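Sulfotransferase (Alicyclobacillus acidocaldarius subsp. acidocaldarius, PDB 3RNL) is probably a sulfotransferase, transferring sulfuryl groups to an acceptor, and binds magnesium ions. Local coordinates at residues Thr99-Tyr104 and Arg173-Phe178; Asn10-Ala16 and Ala110-Leu116. All blocks are in the same frame, centred on the assembly; numbering follows the deposited sequence.

Contact 1: Thr99-Tyr104 and Arg173-Phe178. With MG (magnesium ion), chain C.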
loop_
_atom_site.group_PDB
_atom_site.type_symbol
_atom_site.label_atom_id
_atom_site.label_comp_id
_atom_site.label_asym_id
_atom_site.label_seq_id
_atom_site.Cartn_x
_atom_site.Cartn_y
_atom_site.Cartn_z
ATOM N N THR A 99 7.035 6.354 8.813
ATOM C CA THR A 99 5.771 6.939 8.372
ATOM C C THR A 99 4.683 6.898 9.442
ATOM O O THR A 99 4.028 7.915 9.712
ATOM C CB THR A 99 5.267 6.242 7.084
ATOM O OG1 THR A 99 6.322 6.251 6.104
ATOM C CG2 THR A 99 4.047 6.971 6.516
ATOM N N ALA A 100 4.483 5.724 10.039
ATOM C CA ALA A 100 3.409 5.555 11.013
ATOM C C ALA A 100 3.539 6.581 12.132
ATOM O O ALA A 100 2.556 7.202 12.514
ATOM C CB ALA A 100 3.422 4.133 11.601
ATOM N N GLN A 101 4.747 6.742 12.661
ATOM C CA GLN A 101 4.944 7.660 13.789
ATOM C C GLN A 101 4.700 9.128 13.397
ATOM O O GLN A 101 4.141 9.911 14.179
ATOM C CB GLN A 101 6.330 7.468 14.437
ATOM C CG GLN A 101 6.513 8.323 15.720
ATOM C CD GLN A 101 5.604 7.862 16.856
ATOM O OE1 GLN A 101 5.666 6.715 17.284
ATOM N NE2 GLN A 101 4.747 8.761 17.343
ATOM N N ARG A 102 5.097 9.520 12.184
ATOM C CA ARG A 102 4.813 10.892 11.729
ATOM C C ARG A 102 3.320 11.139 11.579
ATOM O O ARG A 102 2.813 12.224 11.914
ATOM C CB ARG A 102 5.485 11.198 10.381
ATOM C CG ARG A 102 6.982 11.148 10.438
ATOM C CD ARG A 102 7.665 11.485 9.081
ATOM N NE ARG A 102 9.028 11.009 9.216
ATOM C CZ ARG A 102 9.508 9.919 8.628
ATOM N NH1 ARG A 102 8.771 9.231 7.744
ATOM N NH2 ARG A 102 10.755 9.555 8.884
HETATM N N MSE A 103 2.606 10.155 11.037
HETATM C CA MSE A 103 1.148 10.264 10.928
HETATM C C MSE A 103 0.520 10.390 12.296
HETATM O O MSE A 103 -0.375 11.205 12.513
HETATM C CB MSE A 103 0.552 9.028 10.257
HETATM C CG MSE A 103 0.819 8.915 8.780
HETATM SE SE MSE A 103 0.224 7.135 8.199
HETATM C CE MSE A 103 0.134 7.486 6.295
ATOM N N TYR A 104 0.971 9.549 13.219
ATOM C CA TYR A 104 0.408 9.558 14.564
ATOM C C TYR A 104 0.649 10.886 15.270
ATOM O O TYR A 104 -0.202 11.405 16.034
ATOM C CB TYR A 104 1.023 8.405 15.376
ATOM C CG TYR A 104 0.437 8.294 16.765
ATOM C CD1 TYR A 104 -0.682 7.501 17.006
ATOM C CD2 TYR A 104 1.001 8.998 17.834
ATOM C CE1 TYR A 104 -1.225 7.409 18.272
ATOM C CE2 TYR A 104 0.466 8.907 19.092
ATOM C CZ TYR A 104 -0.651 8.116 19.305
ATOM O OH TYR A 104 -1.180 8.004 20.567
ATOM N N ARG A 173 4.937 -2.229 12.738
ATOM C CA ARG A 173 5.167 -0.817 13.077
ATOM C C ARG A 173 3.837 -0.054 13.174
ATOM O O ARG A 173 3.642 0.744 14.088
ATOM C CB ARG A 173 6.117 -0.161 12.057
ATOM C CG ARG A 173 6.477 1.307 12.340
ATOM C CD ARG A 173 7.208 1.525 13.677
ATOM N NE ARG A 173 8.313 0.593 13.938
ATOM C CZ ARG A 173 9.554 0.738 13.483
ATOM N NH1 ARG A 173 10.494 -0.159 13.806
ATOM N NH2 ARG A 173 9.859 1.775 12.698
ATOM N N TYR A 174 2.913 -0.298 12.241
ATOM C CA TYR A 174 1.596 0.351 12.320
ATOM C C TYR A 174 0.776 -0.132 13.506
ATOM O O TYR A 174 0.106 0.674 14.171
ATOM C CB TYR A 174 0.798 0.191 11.022
ATOM C CG TYR A 174 1.196 1.240 10.008
ATOM C CD1 TYR A 174 0.514 2.459 9.939
ATOM C CD2 TYR A 174 2.290 1.043 9.167
ATOM C CE1 TYR A 174 0.889 3.444 9.019
ATOM C CE2 TYR A 174 2.672 2.025 8.237
ATOM C CZ TYR A 174 1.976 3.221 8.180
ATOM O OH TYR A 174 2.364 4.197 7.275
ATOM N N LEU A 175 0.797 -1.436 13.769
ATOM C CA LEU A 175 0.062 -1.948 14.935
ATOM C C LEU A 175 0.636 -1.390 16.228
ATOM O O LEU A 175 -0.118 -1.073 17.172
ATOM C CB LEU A 175 0.084 -3.472 14.976
ATOM C CG LEU A 175 -0.686 -4.130 13.821
ATOM C CD1 LEU A 175 -0.397 -5.619 13.761
ATOM C CD2 LEU A 175 -2.166 -3.890 14.010
ATOM N N ASP A 176 1.960 -1.283 16.298
ATOM C CA ASP A 176 2.576 -0.720 17.499
ATOM C C ASP A 176 2.170 0.743 17.675
ATOM O O ASP A 176 1.811 1.183 18.760
ATOM C CB ASP A 176 4.106 -0.778 17.429
ATOM C CG ASP A 176 4.651 -2.186 17.579
ATOM O OD1 ASP A 176 3.897 -3.091 18.022
ATOM O OD2 ASP A 176 5.850 -2.380 17.276
ATOM N N VAL A 177 2.254 1.520 16.615
ATOM C CA VAL A 177 2.003 2.963 16.754
ATOM C C VAL A 177 0.517 3.287 16.982
ATOM O O VAL A 177 0.162 4.080 17.879
ATOM C CB VAL A 177 2.534 3.722 15.508
ATOM C CG1 VAL A 177 2.073 5.184 15.514
ATOM C CG2 VAL A 177 4.067 3.636 15.451
ATOM N N PHE A 178 -0.342 2.732 16.128
ATOM C CA PHE A 178 -1.764 3.065 16.184
ATOM C C PHE A 178 -2.627 2.167 17.057
ATOM O O PHE A 178 -3.683 2.596 17.521
ATOM C CB PHE A 178 -2.336 3.109 14.753
ATOM C CG PHE A 178 -1.900 4.319 13.996
ATOM C CD1 PHE A 178 -2.569 5.515 14.174
ATOM C CD2 PHE A 178 -0.782 4.287 13.166
ATOM C CE1 PHE A 178 -2.160 6.670 13.498
ATOM C CE2 PHE A 178 -0.366 5.439 12.498
ATOM C CZ PHE A 178 -1.057 6.634 12.674
HETATM MG MG MG C . 1.819 0.669 21.032
HETATM O O HOH W 1 2.228 -1.313 21.174
HETATM O O HOH W 2 2.111 2.858 20.890
HETATM O O HOH W 3 4.358 0.856 20.802
HETATM O O HOH W 4 -0.603 0.985 20.921
#
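The methyl of Ala100 is a knob in the hole made by Arg173, Tyr174, Val177 and Phe178. It lies over one face of the Tyr174 ring in a CH-pi contact, with CB 3.6 Å from the ring centroid and almost on the ring normal. Of the apolar contacts, the tightest is between Tyr104 CB and Val177 CG1, 3.4 Å apart. Val177 CG1, anti to the backbone N (chi1 170°), is the branch carried across to Tyr104, while CG2 turns to Ala100 CB at 3.9 Å. Among the aromatic groups, Tyr104 and Phe178 form an edge-to-face pair with centroids 5.6 Å apart and planes at 71°; the Tyr104 edge points at the Phe178 face. Met103 CB meets the rim of the Phe178 ring at CZ, 3.8 Å away. The polar end of Tyr174 passes beside Thr99 CG2, 3.3 Å from OH, and is hydrogen-bonded to Tyr93 O. With an alanine in place of Tyr174, the Ala100 methyl would probably face a gap and Tyr93 O would lose its hydroxyl partner. At the C-terminal end of helix 167-178, Asp176 O binds magnesium at 2.3 Å, together with four waters. Two nearly parallel helices, their axes 24° apart, thus pack side by side over one face of the central sheet, as in an alpha-beta-alpha sandwich.

Contact 2: Asn10-Ala16 and Ala110-Leu116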
loop_
_atom_site.group_PDB
_atom_site.type_symbol
_atom_site.label_atom_id
_atom_site.label_comp_id
_atom_site.label_asym_id
_atom_site.label_seq_id
_atom_site.Cartn_x
_atom_site.Cartn_y
_atom_site.Cartn_z
ATOM N N ASN A 10 -8.768 11.780 8.250
ATOM C CA ASN A 10 -8.838 10.853 9.375
ATOM C C ASN A 10 -8.565 9.366 9.124
ATOM O O ASN A 10 -8.760 8.550 10.030
ATOM C CB ASN A 10 -10.078 11.100 10.212
ATOM C CG ASN A 10 -11.335 10.956 9.406
ATOM O OD1 ASN A 10 -11.340 10.296 8.379
ATOM N ND2 ASN A 10 -12.410 11.585 9.865
ATOM N N PHE A 11 -8.250 9.003 7.886
ATOM C CA PHE A 11 -7.800 7.640 7.610
ATOM C C PHE A 11 -6.806 7.644 6.462
ATOM O O PHE A 11 -6.745 8.611 5.683
ATOM C CB PHE A 11 -8.982 6.666 7.378
ATOM C CG PHE A 11 -9.644 6.771 6.017
ATOM C CD1 PHE A 11 -9.276 5.919 4.980
ATOM C CD2 PHE A 11 -10.693 7.667 5.810
ATOM C CE1 PHE A 11 -9.907 5.992 3.720
ATOM C CE2 PHE A 11 -11.335 7.748 4.569
ATOM C CZ PHE A 11 -10.941 6.904 3.519
ATOM N N PHE A 12 -5.992 6.596 6.388
ATOM C CA PHE A 12 -4.999 6.506 5.325
ATOM C C PHE A 12 -5.000 5.109 4.781
ATOM O O PHE A 12 -5.121 4.149 5.535
ATOM C CB PHE A 12 -3.600 6.823 5.878
ATOM C CG PHE A 12 -3.495 8.208 6.458
ATOM C CD1 PHE A 12 -3.211 9.289 5.643
ATOM C CD2 PHE A 12 -3.674 8.425 7.810
ATOM C CE1 PHE A 12 -3.128 10.563 6.168
ATOM C CE2 PHE A 12 -3.577 9.706 8.346
ATOM C CZ PHE A 12 -3.307 10.773 7.521
ATOM N N ILE A 13 -4.865 5.001 3.464
ATOM C CA ILE A 13 -4.672 3.706 2.816
ATOM C C ILE A 13 -3.181 3.649 2.534
ATOM O O ILE A 13 -2.654 4.450 1.761
ATOM C CB ILE A 13 -5.481 3.623 1.514
ATOM C CG1 ILE A 13 -6.981 3.676 1.844
ATOM C CG2 ILE A 13 -5.144 2.335 0.755
ATOM C CD1 ILE A 13 -7.890 3.858 0.601
ATOM N N VAL A 14 -2.482 2.775 3.251
ATOM C CA VAL A 14 -1.019 2.874 3.270
ATOM C C VAL A 14 -0.236 1.923 2.373
ATOM O O VAL A 14 0.995 1.978 2.337
ATOM C CB VAL A 14 -0.485 2.785 4.712
ATOM C CG1 VAL A 14 -1.120 3.890 5.564
ATOM C CG2 VAL A 14 -0.786 1.402 5.309
ATOM N N GLY A 15 -0.920 1.007 1.701
ATOM C CA GLY A 15 -0.195 0.026 0.896
ATOM C C GLY A 15 -0.925 -1.293 1.037
ATOM O O GLY A 15 -2.018 -1.325 1.621
ATOM N N ALA A 16 -0.295 -2.379 0.601
ATOM C CA ALA A 16 1.034 -2.303 0.021
ATOM C C ALA A 16 0.929 -2.024 -1.477
ATOM O O ALA A 16 -0.161 -2.088 -2.047
ATOM C CB ALA A 16 1.776 -3.636 0.251
ATOM N N ALA A 110 -6.245 8.709 13.750
ATOM C CA ALA A 110 -6.426 8.206 12.381
ATOM C C ALA A 110 -6.614 6.693 12.302
ATOM O O ALA A 110 -6.040 5.943 13.081
ATOM C CB ALA A 110 -5.252 8.639 11.486
ATOM N N LYS A 111 -7.387 6.248 11.314
ATOM C CA LYS A 111 -7.529 4.816 11.049
ATOM C C LYS A 111 -6.696 4.437 9.833
ATOM O O LYS A 111 -6.474 5.255 8.939
ATOM C CB LYS A 111 -8.989 4.452 10.814
ATOM C CG LYS A 111 -9.836 4.636 12.073
ATOM C CD LYS A 111 -11.332 4.457 11.774
ATOM C CE LYS A 111 -12.150 4.899 13.002
ATOM N NZ LYS A 111 -13.627 4.876 12.793
ATOM N N ILE A 112 -6.204 3.206 9.826
ATOM C CA ILE A 112 -5.240 2.775 8.827
ATOM C C ILE A 112 -5.801 1.569 8.090
ATOM O O ILE A 112 -6.206 0.595 8.741
ATOM C CB ILE A 112 -3.944 2.320 9.513
ATOM C CG1 ILE A 112 -3.400 3.407 10.454
ATOM C CG2 ILE A 112 -2.902 1.867 8.464
ATOM C CD1 ILE A 112 -2.935 4.674 9.733
ATOM N N LEU A 113 -5.840 1.638 6.757
ATOM C CA LEU A 113 -6.197 0.482 5.925
ATOM C C LEU A 113 -4.969 -0.054 5.224
ATOM O O LEU A 113 -4.246 0.699 4.569
ATOM C CB LEU A 113 -7.224 0.887 4.852
ATOM C CG LEU A 113 -8.633 1.138 5.403
ATOM C CD1 LEU A 113 -9.530 1.793 4.348
ATOM C CD2 LEU A 113 -9.243 -0.182 5.873
ATOM N N ILE A 114 -4.743 -1.362 5.347
ATOM C CA ILE A 114 -3.596 -2.012 4.714
ATOM C C ILE A 114 -4.151 -3.146 3.884
ATOM O O ILE A 114 -4.977 -3.902 4.387
ATOM C CB ILE A 114 -2.683 -2.642 5.788
ATOM C CG1 ILE A 114 -2.108 -1.555 6.700
ATOM C CG2 ILE A 114 -1.561 -3.481 5.135
ATOM C CD1 ILE A 114 -1.369 -2.101 7.929
HETATM N N MSE A 115 -3.723 -3.273 2.624
HETATM C CA MSE A 115 -4.133 -4.440 1.830
HETATM C C MSE A 115 -2.886 -5.221 1.442
HETATM O O MSE A 115 -1.912 -4.641 0.965
HETATM C CB MSE A 115 -4.927 -4.048 0.577
HETATM C CG MSE A 115 -5.372 -5.274 -0.236
HETATM SE SE MSE A 115 -6.984 -4.961 -1.292
HETATM C CE MSE A 115 -6.847 -3.051 -1.487
ATOM N N LEU A 116 -2.910 -6.533 1.669
ATOM C CA LEU A 116 -1.744 -7.369 1.406
ATOM C C LEU A 116 -2.085 -8.451 0.415
ATOM O O LEU A 116 -3.180 -8.991 0.414
ATOM C CB LEU A 116 -1.251 -8.030 2.703
ATOM C CG LEU A 116 -0.953 -7.088 3.872
ATOM C CD1 LEU A 116 -0.586 -7.897 5.129
ATOM C CD2 LEU A 116 0.181 -6.122 3.522
#
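Val14 and Ile114 press together most closely among the apolar side chains here, Val14 CG2 lying 3.5 Å from Ile114 CG1. With chi1 at -57°, Val14 CG2 falls between the backbone N and the carbonyl carbon, where it also meets Ile112 CG2. Farther back, Ala110 CB touches the edge of the Phe12 ring, 3.7 Å from CE2. On the face carrying Phe11, Ile13 and Leu113 the packing is slacker: Leu113 CD1 is 4.0 Å from Ile13 CG1 and 4.2 Å from Phe11 CD1.

The backbones join as parallel strands. Asn10 O takes Lys111 N at 3.0 Å and Phe12 O takes Leu113 N. Phe12 N and Val14 N answer to Lys111 O and Leu113 O. The pairing then slips by a residue, and Met115 is gripped twice by a single cis peptide: its N by Gly15 O at 2.8 Å, and its O by Ala16 N at 2.8 Å. The cis bond sets this C=O and N-H on the same side, and Gly15 has backbone angles at which a CB would collide with Val14 O.

The partly exposed end is looser. The extended Lys111 chain runs away from Phe11, its NZ reaching Phe205 O, and the Asn10 amide turns to Val86 N and Arg84 O beside the next strand.

Strand 111-116 thus borders strand 11-13 in the parallel sheet of a P-loop-type fold; Gly15 and Ala16 lead into the P-loop-like turn before helix 21-29, consistent with the loop that in sulfotransferases binds the 5'-phosphosulfate of PAPS.

In the fold
Contact 2 lies in the middle of the sheet and contact 1 in the helical layer over it, their centres 11 Å apart. Ile112 joins them: its CG2 is 3.8 Å from Tyr174 CD1, and its CD1 is 3.9 Å from Phe178 CE2. Phe178 CD1 also rests 3.7 Å from Ala110 O. Helix 99-106 leads directly into strand 111-116, and helix 167-178 into the edge strand 183-187, so both helices are connections of the same parallel sheet. The magnesium on Asp176 lies at the C-terminal end of helix 167-178, at the margin of contact 1; the other site, Ser29, His31 and Ile34, lies beyond contact 2, the Phe11 side chain being about 9 Å from a magnesium ion.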